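Local coordinates for uncharacterized protein (Bacteroides ovatus, PDB 4E6F) that is of unknown function but belongs to the DUF4468 family and carries a domain with a TBP-like fold, at residues 25-38 with 103-115. Residues are numbered along the deposited sequence; the frame is centred on the assembly and turned at random. Where two conformers were deposited one is given.
Sequences VVFSKEFQIPGMSQ and CKPGNCLVELEKI. With EDO (1,2-ethanediol), chain E.
Phe31 and Cys108 face each other across two antiparallel strands, 25-32 and 107-115. Phe31 N donates to Cys108 O at 2.7 Å, nearly along the C=O axis. Further hydrogen-bonded pairs are Lys29 with Val110 and Phe27 with Leu112. The straightest bond of the ladder, 170° at the hydrogen, runs from Val110 N to Lys29 O. By its place on the strand, Phe31 CB lies 3.8 Å from Cys108 O. Phe31 CG stands anti to the carbonyl carbon (chi1 -62°), which brings CD1 beside the same oxygen, in plane at the ring edge. Phe31 CE1 then reaches Val110 CG2 at 3.7 Å. On the same face, Ile115 CD1 meets the edge of the Phe27 ring, 3.6 Å from Phe27 CE1. The other face, with Ser28, Glu30, Leu109 and Glu111, is more polar; there Val26 CG1 packs on Glu111 CB at 3.9 Å.

Beyond the strands, 33-38 wraps round the type II turn 104-107. Gly106 N donates to Met36 O at 2.9 Å. Gly106 O takes Ile33 N from above its carbonyl plane and also a water shared with Gln32 OE1. Gln38 lies alongside Pro105. Its CB faces Pro105 N, and its CG and CD lie by Cys103 O. Gln38 OE1 touches Pro105 CD at 3.5 Å. NE2 turns to Ala69 O in a weak hydrogen bond. With an alanine here, Ala69 O would probably lose its weak donor, and Cys103 O and Pro105 CD the amide packed against them.

Helix 149-169 covers Phe27 and Phe31 through Thr155, Ala159 and Val166. Helix 38-54, which starts at Gln38, covers Cys103 and Cys108 with Ile41. Strand 107-119 pairs with 24-32 along one edge and with 90-104 along the other.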
loop_
_atom_site.group_PDB
_atom_site.type_symbol
_atom_site.label_atom_id
_atom_site.label_comp_id
_atom_site.label_asym_id
_atom_site.label_seq_id
_atom_site.Cartn_x
_atom_site.Cartn_y
_atom_site.Cartn_z
ATOM N N VAL A 25 -7.952 4.985 6.482
ATOM C CA VAL A 25 -6.765 5.196 5.654
ATOM C C VAL A 25 -6.896 4.375 4.382
ATOM O O VAL A 25 -7.069 3.145 4.437
ATOM C CB VAL A 25 -5.467 4.865 6.419
ATOM C CG1 VAL A 25 -4.257 4.857 5.470
ATOM C CG2 VAL A 25 -5.258 5.865 7.549
ATOM N N VAL A 26 -6.799 5.049 3.229
ATOM C CA VAL A 26 -6.845 4.374 1.941
ATOM C C VAL A 26 -5.800 5.010 1.037
ATOM O O VAL A 26 -5.969 6.172 0.660
ATOM C CB VAL A 26 -8.244 4.458 1.279
ATOM C CG1 VAL A 26 -8.259 3.730 -0.074
ATOM C CG2 VAL A 26 -9.339 3.903 2.197
ATOM N N PHE A 27 -4.738 4.284 0.687
ATOM C CA PHE A 27 -3.798 4.804 -0.317
ATOM C C PHE A 27 -4.372 4.457 -1.672
ATOM O O PHE A 27 -4.945 3.380 -1.820
ATOM C CB PHE A 27 -2.401 4.179 -0.146
ATOM C CG PHE A 27 -1.706 4.533 1.143
ATOM C CD1 PHE A 27 -1.872 3.750 2.280
ATOM C CD2 PHE A 27 -0.882 5.654 1.223
ATOM C CE1 PHE A 27 -1.217 4.071 3.481
ATOM C CE2 PHE A 27 -0.226 5.978 2.430
ATOM C CZ PHE A 27 -0.401 5.185 3.547
ATOM N N SER A 28 -4.264 5.341 -2.645
ATOM C CA SER A 28 -4.832 5.014 -3.949
ATOM C C SER A 28 -4.034 5.618 -5.089
ATOM O O SER A 28 -3.344 6.639 -4.931
ATOM C CB SER A 28 -6.280 5.469 -4.047
ATOM O OG SER A 28 -6.374 6.879 -3.961
ATOM N N LYS A 29 -4.152 4.978 -6.248
ATOM C CA LYS A 29 -3.541 5.479 -7.464
ATOM C C LYS A 29 -4.387 5.070 -8.618
ATOM O O LYS A 29 -4.844 3.912 -8.705
ATOM C CB LYS A 29 -2.100 4.967 -7.645
ATOM C CG LYS A 29 -1.313 5.634 -8.808
ATOM C CD LYS A 29 -0.729 6.964 -8.421
ATOM C CE LYS A 29 0.548 6.828 -7.633
ATOM N NZ LYS A 29 1.011 8.135 -7.105
ATOM N N GLU A 30 -4.605 6.029 -9.517
ATOM C CA GLU A 30 -5.325 5.770 -10.746
ATOM C C GLU A 30 -4.324 5.575 -11.863
ATOM O O GLU A 30 -3.263 6.248 -11.886
ATOM C CB GLU A 30 -6.274 6.916 -11.123
ATOM C CG GLU A 30 -7.496 7.059 -10.236
ATOM C CD GLU A 30 -8.376 8.261 -10.529
ATOM O OE1 GLU A 30 -7.886 9.232 -11.151
ATOM O OE2 GLU A 30 -9.558 8.238 -10.116
ATOM N N PHE A 31 -4.656 4.692 -12.789
ATOM C CA PHE A 31 -3.793 4.435 -13.944
ATOM C C PHE A 31 -4.608 4.629 -15.195
ATOM O O PHE A 31 -5.753 4.139 -15.277
ATOM C CB PHE A 31 -3.234 2.988 -13.900
ATOM C CG PHE A 31 -2.374 2.743 -12.687
ATOM C CD1 PHE A 31 -2.953 2.416 -11.459
ATOM C CD2 PHE A 31 -0.994 2.900 -12.753
ATOM C CE1 PHE A 31 -2.162 2.265 -10.317
ATOM C CE2 PHE A 31 -0.199 2.713 -11.609
ATOM C CZ PHE A 31 -0.789 2.436 -10.403
ATOM N N GLN A 32 -4.031 5.375 -16.163
ATOM C CA GLN A 32 -4.661 5.579 -17.455
ATOM C C GLN A 32 -4.000 4.671 -18.457
ATOM O O GLN A 32 -2.812 4.857 -18.738
ATOM C CB GLN A 32 -4.509 7.041 -17.905
ATOM C CG GLN A 32 -5.181 8.069 -17.013
ATOM C CD GLN A 32 -6.677 8.103 -17.286
ATOM O OE1 GLN A 32 -7.142 8.263 -18.429
ATOM N NE2 GLN A 32 -7.454 7.960 -16.236
ATOM N N ILE A 33 -4.762 3.694 -18.979
ATOM C CA ILE A 33 -4.307 2.732 -19.987
ATOM C C ILE A 33 -5.349 2.815 -21.105
ATOM O O ILE A 33 -6.166 1.901 -21.284
ATOM C CB ILE A 33 -4.132 1.302 -19.376
ATOM C CG1 ILE A 33 -3.689 1.328 -17.888
ATOM C CG2 ILE A 33 -3.108 0.577 -20.170
ATOM C CD1 ILE A 33 -4.808 1.026 -16.891
ATOM N N PRO A 34 -5.418 3.988 -21.790
ATOM C CA PRO A 34 -6.534 4.241 -22.702
ATOM C C PRO A 34 -6.780 3.277 -23.833
ATOM O O PRO A 34 -7.934 3.146 -24.264
ATOM C CB PRO A 34 -6.257 5.655 -23.221
ATOM C CG PRO A 34 -4.798 5.884 -22.997
ATOM C CD PRO A 34 -4.559 5.184 -21.683
ATOM N N GLY A 35 -5.743 2.624 -24.322
ATOM C CA GLY A 35 -5.975 1.672 -25.407
ATOM C C GLY A 35 -6.598 0.344 -24.998
ATOM O O GLY A 35 -7.135 -0.371 -25.860
HETATM N N MSE A 36 -6.576 0.008 -23.690
HETATM C CA MSE A 36 -7.044 -1.300 -23.201
HETATM C C MSE A 36 -8.506 -1.358 -22.803
HETATM O O MSE A 36 -9.032 -0.434 -22.179
HETATM C CB MSE A 36 -6.205 -1.715 -21.995
HETATM C CG MSE A 36 -4.734 -1.927 -22.314
HETATM SE SE MSE A 36 -3.836 -2.746 -20.747
HETATM C CE MSE A 36 -1.942 -2.438 -21.298
ATOM N N SER A 37 -9.158 -2.500 -23.121
ATOM C CA SER A 37 -10.546 -2.692 -22.728
ATOM C C SER A 37 -10.601 -3.073 -21.265
ATOM O O SER A 37 -9.570 -3.441 -20.683
ATOM C CB SER A 37 -11.179 -3.791 -23.563
ATOM O OG SER A 37 -10.654 -5.028 -23.120
ATOM N N GLN A 38 -11.802 -3.022 -20.679
ATOM C CA GLN A 38 -11.959 -3.424 -19.278
ATOM C C GLN A 38 -11.418 -4.861 -19.055
ATOM O O GLN A 38 -10.708 -5.106 -18.059
ATOM C CB GLN A 38 -13.425 -3.324 -18.860
ATOM C CG GLN A 38 -13.642 -3.735 -17.405
ATOM C CD GLN A 38 -15.022 -3.436 -16.910
ATOM O OE1 GLN A 38 -15.536 -2.311 -17.029
ATOM N NE2 GLN A 38 -15.622 -4.439 -16.275
ATOM N N CYS A 103 -11.412 -2.001 -12.293
ATOM C CA CYS A 103 -11.082 -1.887 -13.719
ATOM C C CYS A 103 -12.283 -1.383 -14.489
ATOM O O CYS A 103 -13.393 -1.895 -14.325
ATOM C CB CYS A 103 -10.611 -3.229 -14.285
ATOM S SG CYS A 103 -9.350 -4.069 -13.282
ATOM N N LYS A 104 -12.035 -0.440 -15.401
ATOM C CA LYS A 104 -13.042 0.131 -16.291
ATOM C C LYS A 104 -12.404 0.203 -17.665
ATOM O O LYS A 104 -11.181 0.085 -17.746
ATOM C CB LYS A 104 -13.468 1.531 -15.803
ATOM C CG LYS A 104 -14.308 1.532 -14.525
ATOM C CD LYS A 104 -14.613 2.957 -14.076
ATOM C CE LYS A 104 -15.372 3.007 -12.768
ATOM N NZ LYS A 104 -15.411 4.387 -12.209
ATOM N N PRO A 105 -13.146 0.428 -18.762
ATOM C CA PRO A 105 -12.458 0.567 -20.050
ATOM C C PRO A 105 -11.451 1.709 -19.984
ATOM O O PRO A 105 -11.820 2.824 -19.621
ATOM C CB PRO A 105 -13.600 0.875 -21.032
ATOM C CG PRO A 105 -14.843 0.304 -20.354
ATOM C CD PRO A 105 -14.615 0.546 -18.902
ATOM N N GLY A 106 -10.188 1.404 -20.278
ATOM C CA GLY A 106 -9.120 2.401 -20.334
ATOM C C GLY A 106 -8.524 2.876 -19.017
ATOM O O GLY A 106 -7.614 3.737 -19.024
ATOM N N ASN A 107 -9.051 2.389 -17.868
ATOM C CA ASN A 107 -8.489 2.881 -16.608
ATOM C C ASN A 107 -8.555 1.865 -15.470
ATOM O O ASN A 107 -9.341 0.913 -15.517
ATOM C CB ASN A 107 -9.095 4.217 -16.203
ATOM C CG ASN A 107 -10.553 4.205 -15.929
ATOM O OD1 ASN A 107 -10.991 3.758 -14.864
ATOM N ND2 ASN A 107 -11.323 4.773 -16.854
ATOM N N CYS A 108 -7.712 2.090 -14.455
ATOM C CA CYS A 108 -7.621 1.181 -13.317
ATOM C C CYS A 108 -7.426 1.991 -12.064
ATOM O O CYS A 108 -6.590 2.896 -12.046
ATOM C CB CYS A 108 -6.449 0.214 -13.516
ATOM S SG CYS A 108 -6.362 -1.086 -12.274
ATOM N N LEU A 109 -8.158 1.639 -10.998
ATOM C CA LEU A 109 -7.960 2.263 -9.690
ATOM C C LEU A 109 -7.399 1.192 -8.779
ATOM O O LEU A 109 -7.990 0.109 -8.688
ATOM C CB LEU A 109 -9.263 2.846 -9.111
ATOM C CG LEU A 109 -9.180 3.416 -7.672
ATOM C CD1 LEU A 109 -8.299 4.658 -7.606
ATOM C CD2 LEU A 109 -10.605 3.718 -7.121
ATOM N N VAL A 110 -6.297 1.475 -8.075
ATOM C CA VAL A 110 -5.720 0.535 -7.125
ATOM C C VAL A 110 -5.772 1.181 -5.740
ATOM O O VAL A 110 -5.293 2.309 -5.569
ATOM C CB VAL A 110 -4.277 0.095 -7.486
ATOM C CG1 VAL A 110 -3.725 -0.908 -6.456
ATOM C CG2 VAL A 110 -4.218 -0.504 -8.900
ATOM N N GLU A 111 -6.393 0.495 -4.782
ATOM C CA GLU A 111 -6.484 0.975 -3.422
ATOM C C GLU A 111 -5.825 0.025 -2.450
ATOM O O GLU A 111 -5.967 -1.201 -2.579
ATOM C CB GLU A 111 -7.956 1.154 -3.007
ATOM C CG GLU A 111 -8.645 2.244 -3.815
ATOM C CD GLU A 111 -10.148 2.312 -3.614
ATOM O OE1 GLU A 111 -10.855 1.347 -3.986
ATOM O OE2 GLU A 111 -10.617 3.331 -3.063
ATOM N N LEU A 112 -5.118 0.604 -1.456
ATOM C CA LEU A 112 -4.501 -0.157 -0.377
ATOM C C LEU A 112 -5.205 0.285 0.896
ATOM O O LEU A 112 -5.141 1.465 1.267
ATOM C CB LEU A 112 -2.978 0.076 -0.325
ATOM C CG LEU A 112 -2.250 -0.630 0.800
ATOM C CD1 LEU A 112 -2.177 -2.133 0.544
ATOM C CD2 LEU A 112 -0.839 -0.071 0.973
ATOM N N GLU A 113 -5.937 -0.630 1.512
ATOM C CA GLU A 113 -6.770 -0.278 2.657
ATOM C C GLU A 113 -6.787 -1.335 3.745
ATOM O O GLU A 113 -6.109 -2.355 3.631
ATOM C CB GLU A 113 -8.202 -0.024 2.158
ATOM C CG GLU A 113 -8.816 -1.195 1.388
ATOM C CD GLU A 113 -10.247 -0.975 0.939
ATOM O OE1 GLU A 113 -10.939 -0.117 1.530
ATOM O OE2 GLU A 113 -10.671 -1.641 -0.030
ATOM N N LYS A 114 -7.546 -1.060 4.833
ATOM C CA LYS A 114 -7.683 -1.958 5.976
ATOM C C LYS A 114 -6.287 -2.338 6.515
ATOM O O LYS A 114 -5.997 -3.510 6.774
ATOM C CB LYS A 114 -8.516 -3.202 5.597
ATOM C CG LYS A 114 -9.921 -2.829 5.147
ATOM C CD LYS A 114 -10.686 -4.095 4.803
ATOM C CE LYS A 114 -12.032 -3.788 4.230
ATOM N NZ LYS A 114 -12.741 -5.064 3.912
ATOM N N ILE A 115 -5.437 -1.325 6.664
ATOM C CA ILE A 115 -4.057 -1.519 7.098
ATOM C C ILE A 115 -3.976 -1.591 8.609
ATOM O O ILE A 115 -4.434 -0.674 9.304
ATOM C CB ILE A 115 -3.179 -0.373 6.566
ATOM C CG1 ILE A 115 -3.242 -0.326 5.012
ATOM C CG2 ILE A 115 -1.710 -0.501 7.101
ATOM C CD1 ILE A 115 -2.699 0.928 4.387
HETATM C C1 EDO E . -6.598 -7.104 6.683
HETATM O O1 EDO E . -6.767 -6.261 5.552
HETATM C C2 EDO E . -6.313 -8.557 6.223
HETATM O O2 EDO E . -5.113 -8.627 5.445
HETATM O O HOH W 1 -6.248 1.473 6.580
HETATM O O HOH W 2 -9.101 1.359 5.122
HETATM O O HOH W 3 -7.960 6.211 -20.183
#